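Local coordinates for protein Amuc_1102 (PDB 7DSZ) that is of unproven function but adopts an immunoglobulin-like fold related to archaeal type IV pilus proteins and may take part in a type IV pilus-like system, at residues C[19-24]-C[146-151]; C[56-61]-C[74-79]; C[91-96]-C[169-174]; C[81-86]-C[133-138]. One frame throughout, in Å; residues are numbered along the deposited sequence.

Contact 1: C[19-24]-C[146-151]; sequences VRVSLE and KIVATY
The edges of the two sheets of the immunoglobulin-like fold meet here: strand 18-32 closes one sheet and strand 146-152 belongs to the other, and their segments 19-23 and 146-151 run nearly parallel, axes 12° apart and 5.9 Å at closest approach. That spacing is too wide for direct pairing, so a water is inserted, accepting from V21 N at 2.8 Å and donating to V148 O at 2.7 Å. Beside the water bridge the contact is apolar. V21 CG2, set beside its own backbone N, meets V148 CG2 at 3.8 Å, the two side chains crossing at about a right angle. A149 CB comes within 3.4 Å of V21 O and also touches L23 CD1. L23, with CG anti to its carbonyl carbon, lays CD1 against the backbone at the junction of T150 and Y151, 3.7 Å from Y151 N. At the outer end R20 folds back so that NH1 donates to V19 O (2.7 Å), approaching above the carbonyl plane. The same NH1 shares a second water with K146 NZ, which probably eases the closeness of two like charges, R20 NH2 and K146 NZ lying 4.3 Å apart. Y151 turns its hydroxyl away to Q137. V148 and A149 both face V141 of the adjoining strand, and this classic beta bulge lies at the border where the sheets of the immunoglobulin-like sandwich approach each other.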
loop_
_atom_site.group_PDB
_atom_site.type_symbol
_atom_site.label_atom_id
_atom_site.label_comp_id
_atom_site.label_asym_id
_atom_site.label_seq_id
_atom_site.Cartn_x
_atom_site.Cartn_y
_atom_site.Cartn_z
ATOM N N VAL C 19 -19.530 23.859 1.258
ATOM C CA VAL C 19 -19.885 22.537 1.744
ATOM C C VAL C 19 -20.099 22.614 3.247
ATOM O O VAL C 19 -19.354 23.305 3.952
ATOM C CB VAL C 19 -18.763 21.535 1.372
ATOM C CG1 VAL C 19 -18.862 20.273 2.168
ATOM C CG2 VAL C 19 -18.796 21.254 -0.132
ATOM N N ARG C 20 -21.114 21.908 3.733
ATOM C CA ARG C 20 -21.360 21.742 5.156
ATOM C C ARG C 20 -21.412 20.263 5.504
ATOM O O ARG C 20 -22.041 19.465 4.797
ATOM C CB ARG C 20 -22.662 22.415 5.577
ATOM C CG ARG C 20 -22.599 23.930 5.431
ATOM C CD ARG C 20 -21.595 24.522 6.414
ATOM N NE ARG C 20 -21.446 25.970 6.274
ATOM C CZ ARG C 20 -20.509 26.571 5.546
ATOM N NH1 ARG C 20 -19.605 25.866 4.869
ATOM N NH2 ARG C 20 -20.468 27.895 5.499
ATOM N N VAL C 21 -20.754 19.910 6.600
ATOM C CA VAL C 21 -20.627 18.527 7.039
ATOM C C VAL C 21 -21.269 18.397 8.413
ATOM O O VAL C 21 -20.896 19.109 9.354
ATOM C CB VAL C 21 -19.153 18.088 7.077
ATOM C CG1 VAL C 21 -19.042 16.674 7.605
ATOM C CG2 VAL C 21 -18.554 18.180 5.677
ATOM N N SER C 22 -22.251 17.515 8.526
ATOM C CA SER C 22 -22.890 17.215 9.798
ATOM C C SER C 22 -22.213 15.984 10.390
ATOM O O SER C 22 -22.372 14.878 9.872
ATOM C CB SER C 22 -24.385 16.973 9.616
ATOM O OG SER C 22 -24.979 16.623 10.852
ATOM N N LEU C 23 -21.455 16.176 11.469
ATOM C CA LEU C 23 -20.783 15.076 12.161
ATOM C C LEU C 23 -21.627 14.551 13.309
ATOM O O LEU C 23 -22.309 15.315 13.992
ATOM C CB LEU C 23 -19.433 15.528 12.721
ATOM C CG LEU C 23 -18.361 15.979 11.742
ATOM C CD1 LEU C 23 -17.178 16.549 12.521
ATOM C CD2 LEU C 23 -17.906 14.790 10.878
ATOM N N GLU C 24 -21.572 13.240 13.526
ATOM C CA GLU C 24 -22.050 12.683 14.778
ATOM C C GLU C 24 -20.827 12.512 15.674
ATOM O O GLU C 24 -19.934 13.354 15.638
ATOM C CB GLU C 24 -22.823 11.381 14.543
ATOM C CG GLU C 24 -23.992 11.540 13.531
ATOM C CD GLU C 24 -25.006 12.613 13.936
ATOM O OE1 GLU C 24 -25.247 12.785 15.152
ATOM O OE2 GLU C 24 -25.563 13.287 13.034
ATOM N N LYS C 146 -10.269 24.609 4.196
ATOM C CA LYS C 146 -10.992 25.365 5.207
ATOM C C LYS C 146 -11.752 24.416 6.124
ATOM O O LYS C 146 -12.467 23.531 5.648
ATOM C CB LYS C 146 -11.983 26.340 4.560
ATOM C CG LYS C 146 -12.916 26.981 5.572
ATOM C CD LYS C 146 -14.170 27.588 4.941
ATOM C CE LYS C 146 -15.002 28.295 6.009
ATOM N NZ LYS C 146 -16.270 28.866 5.468
ATOM N N ILE C 147 -11.637 24.633 7.432
ATOM C CA ILE C 147 -12.377 23.829 8.394
ATOM C C ILE C 147 -13.867 24.088 8.229
ATOM O O ILE C 147 -14.325 25.240 8.265
ATOM C CB ILE C 147 -11.921 24.150 9.826
ATOM C CG1 ILE C 147 -10.448 23.777 10.012
ATOM C CG2 ILE C 147 -12.824 23.456 10.852
ATOM C CD1 ILE C 147 -9.899 24.175 11.378
ATOM N N VAL C 148 -14.634 23.022 8.038
ATOM C CA VAL C 148 -16.085 23.139 7.964
ATOM C C VAL C 148 -16.805 22.412 9.094
ATOM O O VAL C 148 -17.978 22.721 9.361
ATOM C CB VAL C 148 -16.614 22.664 6.590
ATOM C CG1 VAL C 148 -16.064 23.559 5.477
ATOM C CG2 VAL C 148 -16.262 21.195 6.342
ATOM N N ALA C 149 -16.164 21.491 9.811
ATOM C CA ALA C 149 -16.863 20.824 10.902
ATOM C C ALA C 149 -15.842 20.311 11.903
ATOM O O ALA C 149 -14.708 19.993 11.542
ATOM C CB ALA C 149 -17.755 19.669 10.407
ATOM N N THR C 150 -16.262 20.249 13.164
ATOM C CA THR C 150 -15.404 19.797 14.250
ATOM C C THR C 150 -16.209 18.950 15.220
ATOM O O THR C 150 -17.324 19.322 15.605
ATOM C CB THR C 150 -14.778 20.986 14.998
ATOM O OG1 THR C 150 -13.950 21.732 14.102
ATOM C CG2 THR C 150 -13.934 20.495 16.160
ATOM N N TYR C 151 -15.651 17.807 15.607
ATOM C CA TYR C 151 -16.177 16.997 16.694
ATOM C C TYR C 151 -15.128 16.959 17.800
ATOM O O TYR C 151 -13.931 16.891 17.515
ATOM C CB TYR C 151 -16.502 15.559 16.253
ATOM C CG TYR C 151 -16.347 14.596 17.406
ATOM C CD1 TYR C 151 -17.377 14.396 18.315
ATOM C CD2 TYR C 151 -15.140 13.916 17.616
ATOM C CE1 TYR C 151 -17.209 13.540 19.414
ATOM C CE2 TYR C 151 -14.966 13.070 18.692
ATOM C CZ TYR C 151 -15.990 12.889 19.592
ATOM O OH TYR C 151 -15.789 12.031 20.652
HETATM O O HOH W 1 -17.570 27.697 3.531
HETATM O O HOH W 2 -20.385 22.204 8.191
#

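Contact 2: C[56-61]-C[74-79]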
loop_
_atom_site.group_PDB
_atom_site.type_symbol
_atom_site.label_atom_id
_atom_site.label_comp_id
_atom_site.label_asym_id
_atom_site.label_seq_id
_atom_site.Cartn_x
_atom_site.Cartn_y
_atom_site.Cartn_z
ATOM N N ILE C 56 -16.788 7.519 12.769
ATOM C CA ILE C 56 -17.616 8.706 12.914
ATOM C C ILE C 56 -18.610 8.823 11.764
ATOM O O ILE C 56 -18.207 8.912 10.599
ATOM C CB ILE C 56 -16.792 10.002 13.067
ATOM C CG1 ILE C 56 -17.717 11.201 13.313
ATOM C CG2 ILE C 56 -15.830 10.250 11.892
ATOM C CD1 ILE C 56 -16.971 12.386 13.980
ATOM N N PRO C 57 -19.913 8.787 12.034
ATOM C CA PRO C 57 -20.898 9.018 10.977
ATOM C C PRO C 57 -20.897 10.470 10.547
ATOM O O PRO C 57 -20.680 11.373 11.356
ATOM C CB PRO C 57 -22.242 8.680 11.642
ATOM C CG PRO C 57 -21.930 8.076 12.964
ATOM C CD PRO C 57 -20.538 8.578 13.348
ATOM N N PHE C 58 -21.175 10.691 9.262
ATOM C CA PHE C 58 -21.324 12.063 8.793
ATOM C C PHE C 58 -22.177 12.109 7.534
ATOM O O PHE C 58 -22.396 11.098 6.869
ATOM C CB PHE C 58 -19.965 12.732 8.557
ATOM C CG PHE C 58 -19.230 12.264 7.324
ATOM C CD1 PHE C 58 -18.395 11.160 7.372
ATOM C CD2 PHE C 58 -19.313 12.977 6.146
ATOM C CE1 PHE C 58 -17.677 10.769 6.253
ATOM C CE2 PHE C 58 -18.598 12.593 5.022
ATOM C CZ PHE C 58 -17.785 11.480 5.069
ATOM N N LYS C 59 -22.678 13.314 7.238
ATOM C CA LYS C 59 -23.442 13.581 6.027
ATOM C C LYS C 59 -23.021 14.949 5.508
ATOM O O LYS C 59 -22.723 15.848 6.299
ATOM C CB LYS C 59 -24.962 13.535 6.295
ATOM C CG LYS C 59 -25.808 13.866 5.072
ATOM C CD LYS C 59 -27.295 13.908 5.430
ATOM C CE LYS C 59 -27.928 12.552 5.252
ATOM N NZ LYS C 59 -29.431 12.633 5.269
ATOM N N VAL C 60 -22.972 15.096 4.185
ATOM C CA VAL C 60 -22.532 16.323 3.524
ATOM C C VAL C 60 -23.726 16.991 2.856
ATOM O O VAL C 60 -24.569 16.313 2.264
ATOM C CB VAL C 60 -21.449 16.036 2.464
ATOM C CG1 VAL C 60 -20.899 17.339 1.884
ATOM C CG2 VAL C 60 -20.341 15.183 3.055
ATOM N N GLU C 61 -23.762 18.322 2.895
ATOM C CA GLU C 61 -24.675 19.090 2.051
ATOM C C GLU C 61 -23.882 20.217 1.410
ATOM O O GLU C 61 -22.773 20.531 1.841
ATOM C CB GLU C 61 -25.871 19.647 2.848
ATOM C CG GLU C 61 -26.749 18.584 3.552
ATOM C CD GLU C 61 -27.588 17.739 2.598
ATOM O OE1 GLU C 61 -27.620 18.044 1.382
ATOM O OE2 GLU C 61 -28.237 16.778 3.077
ATOM N N LEU C 74 -12.785 15.553 0.807
ATOM C CA LEU C 74 -12.856 16.111 2.151
ATOM C C LEU C 74 -11.665 15.564 2.909
ATOM O O LEU C 74 -11.358 14.371 2.796
ATOM C CB LEU C 74 -14.122 15.683 2.903
ATOM C CG LEU C 74 -15.469 16.295 2.607
ATOM C CD1 LEU C 74 -16.495 15.629 3.504
ATOM C CD2 LEU C 74 -15.381 17.813 2.882
ATOM N N THR C 75 -11.016 16.402 3.702
ATOM C CA THR C 75 -9.911 15.938 4.534
ATOM C C THR C 75 -10.380 15.818 5.977
ATOM O O THR C 75 -10.897 16.783 6.551
ATOM C CB THR C 75 -8.713 16.880 4.417
ATOM O OG1 THR C 75 -8.205 16.814 3.080
ATOM C CG2 THR C 75 -7.609 16.463 5.380
ATOM N N PHE C 76 -10.241 14.628 6.546
ATOM C CA PHE C 76 -10.566 14.379 7.944
ATOM C C PHE C 76 -9.271 14.321 8.737
ATOM O O PHE C 76 -8.381 13.543 8.400
ATOM C CB PHE C 76 -11.316 13.054 8.108
ATOM C CG PHE C 76 -12.784 13.151 7.837
ATOM C CD1 PHE C 76 -13.246 13.465 6.565
ATOM C CD2 PHE C 76 -13.704 12.928 8.849
ATOM C CE1 PHE C 76 -14.610 13.551 6.305
ATOM C CE2 PHE C 76 -15.077 13.019 8.597
ATOM C CZ PHE C 76 -15.523 13.340 7.311
ATOM N N LYS C 77 -9.178 15.118 9.797
ATOM C CA LYS C 77 -8.030 15.072 10.697
ATOM C C LYS C 77 -8.490 14.469 12.015
ATOM O O LYS C 77 -9.426 14.978 12.642
ATOM C CB LYS C 77 -7.435 16.467 10.892
ATOM C CG LYS C 77 -6.878 17.043 9.612
ATOM C CD LYS C 77 -6.389 18.485 9.795
ATOM C CE LYS C 77 -5.588 18.950 8.566
ATOM N NZ LYS C 77 -5.138 20.371 8.714
ATOM N N PHE C 78 -7.873 13.352 12.398
ATOM C CA PHE C 78 -8.210 12.652 13.627
ATOM C C PHE C 78 -7.152 12.929 14.688
ATOM O O PHE C 78 -5.957 12.862 14.400
ATOM C CB PHE C 78 -8.283 11.145 13.400
ATOM C CG PHE C 78 -9.386 10.713 12.470
ATOM C CD1 PHE C 78 -9.190 10.763 11.095
ATOM C CD2 PHE C 78 -10.587 10.243 12.966
ATOM C CE1 PHE C 78 -10.188 10.346 10.226
ATOM C CE2 PHE C 78 -11.603 9.823 12.110
ATOM C CZ PHE C 78 -11.397 9.867 10.741
ATOM N N TYR C 79 -7.604 13.204 15.912
ATOM C CA TYR C 79 -6.734 13.422 17.065
ATOM C C TYR C 79 -7.193 12.497 18.174
ATOM O O TYR C 79 -8.355 12.562 18.594
ATOM C CB TYR C 79 -6.794 14.872 17.561
ATOM C CG TYR C 79 -6.518 15.906 16.499
ATOM C CD1 TYR C 79 -7.553 16.408 15.718
ATOM C CD2 TYR C 79 -5.237 16.396 16.290
ATOM C CE1 TYR C 79 -7.321 17.359 14.751
ATOM C CE2 TYR C 79 -4.990 17.352 15.318
ATOM C CZ TYR C 79 -6.043 17.828 14.550
ATOM O OH TYR C 79 -5.829 18.781 13.577
#
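F58 lies in the core between the two sheets of the immunoglobulin-like sandwich, and its side chain makes the largest single contribution from strand 50-63 to the contact with strand 70-83. From CB the chain turns into the crowded position between backbone N and carbonyl carbon (chi1 74°), which sends the ring inward from its strand. CG is 3.9 Å from F76 CZ, and CD1 meets both CZ and CE2 of F76. At CE1 the approach tightens to 3.5 Å from F76 CZ. CD2 also lies near F76 CZ, and CE2 meets L74 CD1 at 4.0 Å, the two side chains tip to tip, while CZ faces CZ and CE1 of F76. F76 CZ thus stands over the centre of the F58 ring, 3.4 Å above its plane, in an edge-to-face pair with planes at 50° and centroids 4.8 Å apart. An alanine at F58 removes the face under F76 CZ and would probably loosen the packing of F76 and L74 in the core. F76 makes a further edge-to-face pair with Y100, so the aromatic packing continues beyond these strands. I56 flanks the pair, its CG2 lying near both F76 and F78. V60, with CG2 anti to its carbonyl carbon, closes the other end: CG2 lies in the plane of the F58 ring at its edge and reaches L74 CD1 at 3.9 Å.

Contact 3: C[91-96]-C[169-174]; sequences YLKLYK and IVETSY
With CG1 anti to the backbone N (chi1 177°) and chi2 turned to 80°, I169 swings CD1 over the neighbouring strand, where it lies 3.6 Å from both Y91 CB and K93 CB. The two backbones form a short parallel beta ladder that adds strand 169-171 to strand 91-104 in the mixed sheet. V170 N donates to Y91 O at 2.9 Å, nearly straight and in the carbonyl plane, whereas K93 N reaches V170 O from above its plane. The ladder fades at T172 N, whose bond to K93 O is weak. On the face of I169, K93 bends at chi3 and gives its ammonium group to W162 O, with E171 OE2 near NZ but beyond salt-bridge distance. T172 holds OG1 anti to its backbone N (chi1 179°), and so accepts from Y174 N in an ST turn while CG2 packs beside L94 CD2. An alanine at T172, without OG1 and CG2, would probably destabilise the ST turn and loosen the packing on L94. Past the turn, S173 OG is hydrogen-bonded to N of H8, a tag residue of the second subunit. A water links the two segments just beyond the last direct bond, accepting from Y95 N at 3.0 Å and donating to T172 O at 2.8 Å.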
loop_
_atom_site.group_PDB
_atom_site.type_symbol
_atom_site.label_atom_id
_atom_site.label_comp_id
_atom_site.label_asym_id
_atom_site.label_seq_id
_atom_site.Cartn_x
_atom_site.Cartn_y
_atom_site.Cartn_z
ATOM N N TYR C 91 0.571 12.388 28.325
ATOM C CA TYR C 91 -0.330 11.870 27.307
ATOM C C TYR C 91 0.378 11.844 25.963
ATOM O O TYR C 91 1.222 12.698 25.668
ATOM C CB TYR C 91 -1.600 12.726 27.188
ATOM C CG TYR C 91 -2.511 12.683 28.390
ATOM C CD1 TYR C 91 -3.320 11.589 28.626
ATOM C CD2 TYR C 91 -2.578 13.752 29.280
ATOM C CE1 TYR C 91 -4.162 11.544 29.718
ATOM C CE2 TYR C 91 -3.427 13.718 30.374
ATOM C CZ TYR C 91 -4.213 12.607 30.588
ATOM O OH TYR C 91 -5.057 12.547 31.672
ATOM N N LEU C 92 0.009 10.864 25.138
ATOM C CA LEU C 92 0.429 10.807 23.746
ATOM C C LEU C 92 -0.704 11.328 22.870
ATOM O O LEU C 92 -1.850 10.926 23.047
ATOM C CB LEU C 92 0.784 9.374 23.339
ATOM C CG LEU C 92 1.972 8.792 24.105
ATOM C CD1 LEU C 92 2.229 7.354 23.684
ATOM C CD2 LEU C 92 3.210 9.669 23.892
ATOM N N LYS C 93 -0.381 12.217 21.946
ATOM C CA LYS C 93 -1.346 12.705 20.968
ATOM C C LYS C 93 -1.053 12.031 19.634
ATOM O O LYS C 93 0.030 12.211 19.067
ATOM C CB LYS C 93 -1.290 14.225 20.841
ATOM C CG LYS C 93 -2.298 14.787 19.847
ATOM C CD LYS C 93 -2.496 16.288 20.012
ATOM C CE LYS C 93 -1.195 17.045 19.773
ATOM N NZ LYS C 93 -1.369 18.524 19.948
ATOM N N LEU C 94 -2.011 11.240 19.158
ATOM C CA LEU C 94 -1.902 10.514 17.901
ATOM C C LEU C 94 -2.707 11.252 16.840
ATOM O O LEU C 94 -3.842 11.665 17.096
ATOM C CB LEU C 94 -2.426 9.087 18.055
ATOM C CG LEU C 94 -1.967 8.350 19.312
ATOM C CD1 LEU C 94 -2.511 6.924 19.266
ATOM C CD2 LEU C 94 -0.434 8.370 19.448
ATOM N N TYR C 95 -2.123 11.416 15.660
ATOM C CA TYR C 95 -2.725 12.232 14.614
ATOM C C TYR C 95 -2.778 11.470 13.303
ATOM O O TYR C 95 -1.835 10.750 12.957
ATOM C CB TYR C 95 -1.923 13.506 14.416
ATOM C CG TYR C 95 -2.304 14.348 13.210
ATOM C CD1 TYR C 95 -3.397 15.212 13.266
ATOM C CD2 TYR C 95 -1.542 14.329 12.049
ATOM C CE1 TYR C 95 -3.733 16.024 12.187
ATOM C CE2 TYR C 95 -1.873 15.135 10.958
ATOM C CZ TYR C 95 -2.980 15.967 11.041
ATOM O OH TYR C 95 -3.307 16.771 9.981
ATOM N N LYS C 96 -3.864 11.659 12.555
ATOM C CA LYS C 96 -3.944 11.076 11.223
ATOM C C LYS C 96 -4.796 11.953 10.318
ATOM O O LYS C 96 -5.879 12.383 10.723
ATOM C CB LYS C 96 -4.534 9.666 11.291
ATOM C CG LYS C 96 -4.600 8.969 9.945
ATOM C CD LYS C 96 -3.203 8.619 9.442
ATOM C CE LYS C 96 -3.275 7.559 8.345
ATOM N NZ LYS C 96 -1.897 7.073 7.968
ATOM N N ILE C 169 1.398 16.792 27.057
ATOM C CA ILE C 169 0.821 16.186 25.862
ATOM C C ILE C 169 1.882 16.234 24.770
ATOM O O ILE C 169 2.319 17.316 24.360
ATOM C CB ILE C 169 -0.487 16.876 25.422
ATOM C CG1 ILE C 169 -1.025 16.259 24.127
ATOM C CG2 ILE C 169 -0.322 18.381 25.284
ATOM C CD1 ILE C 169 -1.776 14.967 24.339
ATOM N N VAL C 170 2.316 15.060 24.320
ATOM C CA VAL C 170 3.404 14.930 23.359
ATOM C C VAL C 170 2.880 14.224 22.117
ATOM O O VAL C 170 2.331 13.122 22.217
ATOM C CB VAL C 170 4.584 14.143 23.959
ATOM C CG1 VAL C 170 5.772 14.159 23.009
ATOM C CG2 VAL C 170 4.951 14.700 25.333
ATOM N N GLU C 171 3.079 14.839 20.954
ATOM C CA GLU C 171 2.699 14.205 19.698
ATOM C C GLU C 171 3.765 13.191 19.292
ATOM O O GLU C 171 4.959 13.405 19.519
ATOM C CB GLU C 171 2.514 15.252 18.597
ATOM C CG GLU C 171 1.811 14.709 17.333
ATOM C CD GLU C 171 1.458 15.796 16.317
ATOM O OE1 GLU C 171 1.340 15.475 15.111
ATOM O OE2 GLU C 171 1.300 16.970 16.725
ATOM N N THR C 172 3.329 12.072 18.710
ATOM C CA THR C 172 4.251 11.025 18.285
ATOM C C THR C 172 3.716 10.362 17.026
ATOM O O THR C 172 2.504 10.161 16.886
ATOM C CB THR C 172 4.461 9.968 19.374
ATOM O OG1 THR C 172 5.361 8.954 18.901
ATOM C CG2 THR C 172 3.147 9.305 19.771
ATOM N N SER C 173 4.622 10.030 16.109
ATOM C CA SER C 173 4.251 9.243 14.942
ATOM C C SER C 173 4.314 7.750 15.215
ATOM O O SER C 173 3.897 6.952 14.364
ATOM C CB SER C 173 5.146 9.603 13.753
ATOM O OG SER C 173 4.794 10.882 13.247
ATOM N N TYR C 174 4.825 7.355 16.376
ATOM C CA TYR C 174 4.710 5.976 16.804
ATOM C C TYR C 174 3.274 5.725 17.246
ATOM O O TYR C 174 2.447 6.643 17.285
ATOM C CB TYR C 174 5.740 5.697 17.898
ATOM C CG TYR C 174 7.152 5.771 17.357
ATOM C CD1 TYR C 174 7.513 5.031 16.235
ATOM C CD2 TYR C 174 8.108 6.597 17.940
ATOM C CE1 TYR C 174 8.792 5.093 15.723
ATOM C CE2 TYR C 174 9.394 6.665 17.427
ATOM C CZ TYR C 174 9.724 5.909 16.317
ATOM O OH TYR C 174 10.991 5.950 15.784
HETATM O O HOH W 3 0.795 11.420 15.034
#

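Contact 4: C[81-86]-C[133-138]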
loop_
_atom_site.group_PDB
_atom_site.type_symbol
_atom_site.label_atom_id
_atom_site.label_comp_id
_atom_site.label_asym_id
_atom_site.label_seq_id
_atom_site.Cartn_x
_atom_site.Cartn_y
_atom_site.Cartn_z
ATOM N N ALA C 81 -5.950 10.947 22.050
ATOM C CA ALA C 81 -5.044 11.095 23.183
ATOM C C ALA C 81 -5.169 9.893 24.106
ATOM O O ALA C 81 -6.282 9.491 24.475
ATOM C CB ALA C 81 -5.330 12.401 23.944
ATOM N N VAL C 82 -4.021 9.312 24.465
ATOM C CA VAL C 82 -3.939 8.191 25.390
ATOM C C VAL C 82 -2.813 8.480 26.378
ATOM O O VAL C 82 -1.927 9.300 26.125
ATOM C CB VAL C 82 -3.690 6.837 24.669
ATOM C CG1 VAL C 82 -4.765 6.584 23.615
ATOM C CG2 VAL C 82 -2.304 6.820 24.017
ATOM N N VAL C 83 -2.856 7.786 27.515
ATOM C CA VAL C 83 -1.761 7.874 28.477
ATOM C C VAL C 83 -0.552 7.130 27.929
ATOM O O VAL C 83 -0.670 5.981 27.484
ATOM C CB VAL C 83 -2.187 7.296 29.833
ATOM C CG1 VAL C 83 -1.000 7.282 30.797
ATOM C CG2 VAL C 83 -3.362 8.085 30.416
ATOM N N ASN C 84 0.616 7.787 27.953
ATOM C CA ASN C 84 1.869 7.145 27.567
ATOM C C ASN C 84 2.113 5.970 28.504
ATOM O O ASN C 84 2.341 6.173 29.704
ATOM C CB ASN C 84 3.042 8.128 27.619
ATOM C CG ASN C 84 4.313 7.547 27.024
ATOM O OD1 ASN C 84 4.432 6.339 26.858
ATOM N ND2 ASN C 84 5.268 8.410 26.696
ATOM N N PRO C 85 2.063 4.731 28.005
ATOM C CA PRO C 85 2.262 3.584 28.900
ATOM C C PRO C 85 3.684 3.465 29.409
ATOM O O PRO C 85 3.913 2.715 30.365
ATOM C CB PRO C 85 1.877 2.382 28.027
ATOM C CG PRO C 85 2.160 2.843 26.620
ATOM C CD PRO C 85 1.849 4.319 26.601
ATOM N N ASP C 86 4.642 4.159 28.790
ATOM C CA ASP C 86 6.032 4.138 29.226
ATOM C C ASP C 86 6.383 5.272 30.172
ATOM O O ASP C 86 7.379 5.164 30.899
ATOM C CB ASP C 86 6.977 4.219 28.028
ATOM C CG ASP C 86 6.999 2.949 27.222
ATOM O OD1 ASP C 86 6.818 1.869 27.818
ATOM O OD2 ASP C 86 7.186 3.037 25.988
ATOM N N TRP C 133 -9.222 3.706 27.932
ATOM C CA TRP C 133 -7.860 4.059 27.571
ATOM C C TRP C 133 -7.789 5.215 26.586
ATOM O O TRP C 133 -6.722 5.812 26.434
ATOM C CB TRP C 133 -7.127 2.835 27.019
ATOM C CG TRP C 133 -7.773 2.134 25.847
ATOM C CD1 TRP C 133 -8.696 1.122 25.894
ATOM C CD2 TRP C 133 -7.483 2.347 24.457
ATOM N NE1 TRP C 133 -9.010 0.707 24.615
ATOM C CE2 TRP C 133 -8.279 1.444 23.717
ATOM C CE3 TRP C 133 -6.628 3.216 23.769
ATOM C CZ2 TRP C 133 -8.246 1.387 22.315
ATOM C CZ3 TRP C 133 -6.597 3.163 22.386
ATOM C CH2 TRP C 133 -7.413 2.264 21.671
ATOM N N VAL C 134 -8.892 5.562 25.932
ATOM C CA VAL C 134 -8.941 6.745 25.079
ATOM C C VAL C 134 -9.332 7.933 25.953
ATOM O O VAL C 134 -10.475 8.028 26.406
ATOM C CB VAL C 134 -9.932 6.563 23.923
ATOM C CG1 VAL C 134 -9.910 7.797 23.029
ATOM C CG2 VAL C 134 -9.613 5.298 23.130
ATOM N N LYS C 135 -8.399 8.858 26.165
ATOM C CA LYS C 135 -8.643 9.979 27.068
ATOM C C LYS C 135 -9.339 11.144 26.374
ATOM O O LYS C 135 -10.304 11.696 26.910
ATOM C CB LYS C 135 -7.321 10.441 27.690
ATOM C CG LYS C 135 -6.691 9.381 28.587
ATOM C CD LYS C 135 -7.746 8.726 29.478
ATOM C CE LYS C 135 -7.110 7.697 30.403
ATOM N NZ LYS C 135 -8.117 6.938 31.189
ATOM N N TYR C 136 -8.863 11.527 25.192
ATOM C CA TYR C 136 -9.481 12.587 24.408
ATOM C C TYR C 136 -9.603 12.159 22.952
ATOM O O TYR C 136 -8.786 11.378 22.452
ATOM C CB TYR C 136 -8.668 13.857 24.458
ATOM C CG TYR C 136 -8.425 14.367 25.859
ATOM C CD1 TYR C 136 -9.470 14.846 26.624
ATOM C CD2 TYR C 136 -7.153 14.361 26.412
ATOM C CE1 TYR C 136 -9.266 15.321 27.905
ATOM C CE2 TYR C 136 -6.932 14.839 27.702
ATOM C CZ TYR C 136 -7.999 15.315 28.436
ATOM O OH TYR C 136 -7.809 15.788 29.710
ATOM N N GLN C 137 -10.625 12.695 22.277
ATOM C CA GLN C 137 -10.855 12.460 20.854
ATOM C C GLN C 137 -11.232 13.768 20.172
ATOM O O GLN C 137 -11.893 14.627 20.761
ATOM C CB GLN C 137 -11.993 11.457 20.586
ATOM C CG GLN C 137 -11.809 10.125 21.254
ATOM C CD GLN C 137 -12.873 9.114 20.871
ATOM O OE1 GLN C 137 -12.594 7.920 20.767
ATOM N NE2 GLN C 137 -14.110 9.580 20.695
ATOM N N GLY C 138 -10.837 13.904 18.910
ATOM C CA GLY C 138 -11.279 15.032 18.115
ATOM C C GLY C 138 -11.219 14.698 16.642
ATOM O O GLY C 138 -10.367 13.917 16.201
HETATM O O HOH W 4 -4.819 5.712 28.089
#
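W133 enters with CG in the crowded position (chi1 56°), so that its indole lies alongside V82, and V82 CG1 sits at the ring edge 3.9 Å from CE3. The W133 carbonyl oxygen is joined to V83 N through a water, which accepts from V83 N at 2.9 Å and donates to W133 O at 2.5 Å. Helix 117-124 supplies V120, I123 and T124 against the same indole. V134 follows and places CG2 against one face of that indole, 3.6 Å above the plane and toward its rim. K135 N then donates to A81 O at 2.8 Å, in the carbonyl plane, and its chain, bent at chi2 (-44°), brings CE to V83 CG2 at 3.8 Å before NZ turns back to K132 O. K135 and Y136 both face A81, forming a classic beta bulge in the antiparallel pairing of strands 70-83 and 134-143 within the immunoglobulin-like fold. A81 O therefore receives two N-H groups, the second from Y136 N being long and weak. In return A81 N donates to Y136 O at 2.9 Å from above its plane. The Y136 ring offers its edge to A81 CB, which lies in the ring plane 3.6 Å from CD2, and W161 meets the same ring obliquely.

How the contacts relate
Three of the contacts meet along strand 70-83, which packs against strand 50-63 in contact 2 and pairs with strand 134-143 in contact 4 and with strand 91-104, the first strand of contact 3. Contacts 3 and 4 have centres about 9 Å apart, and L92 N lies 2.7 Å from V82 O, probably a hydrogen bond; both reach the second subunit. Contacts 1 and 2, about 7 Å apart between centres, share the pairing of strands 18-32 and 50-63, with S22 N 2.8 Å from K59 O. Although contacts 1 and 4 are about 24 Å apart between centres, Y151 OH lies 3.0 Å from Q137 NE2. Y79 O and G138 N similarly tie contact 2 to contact 4.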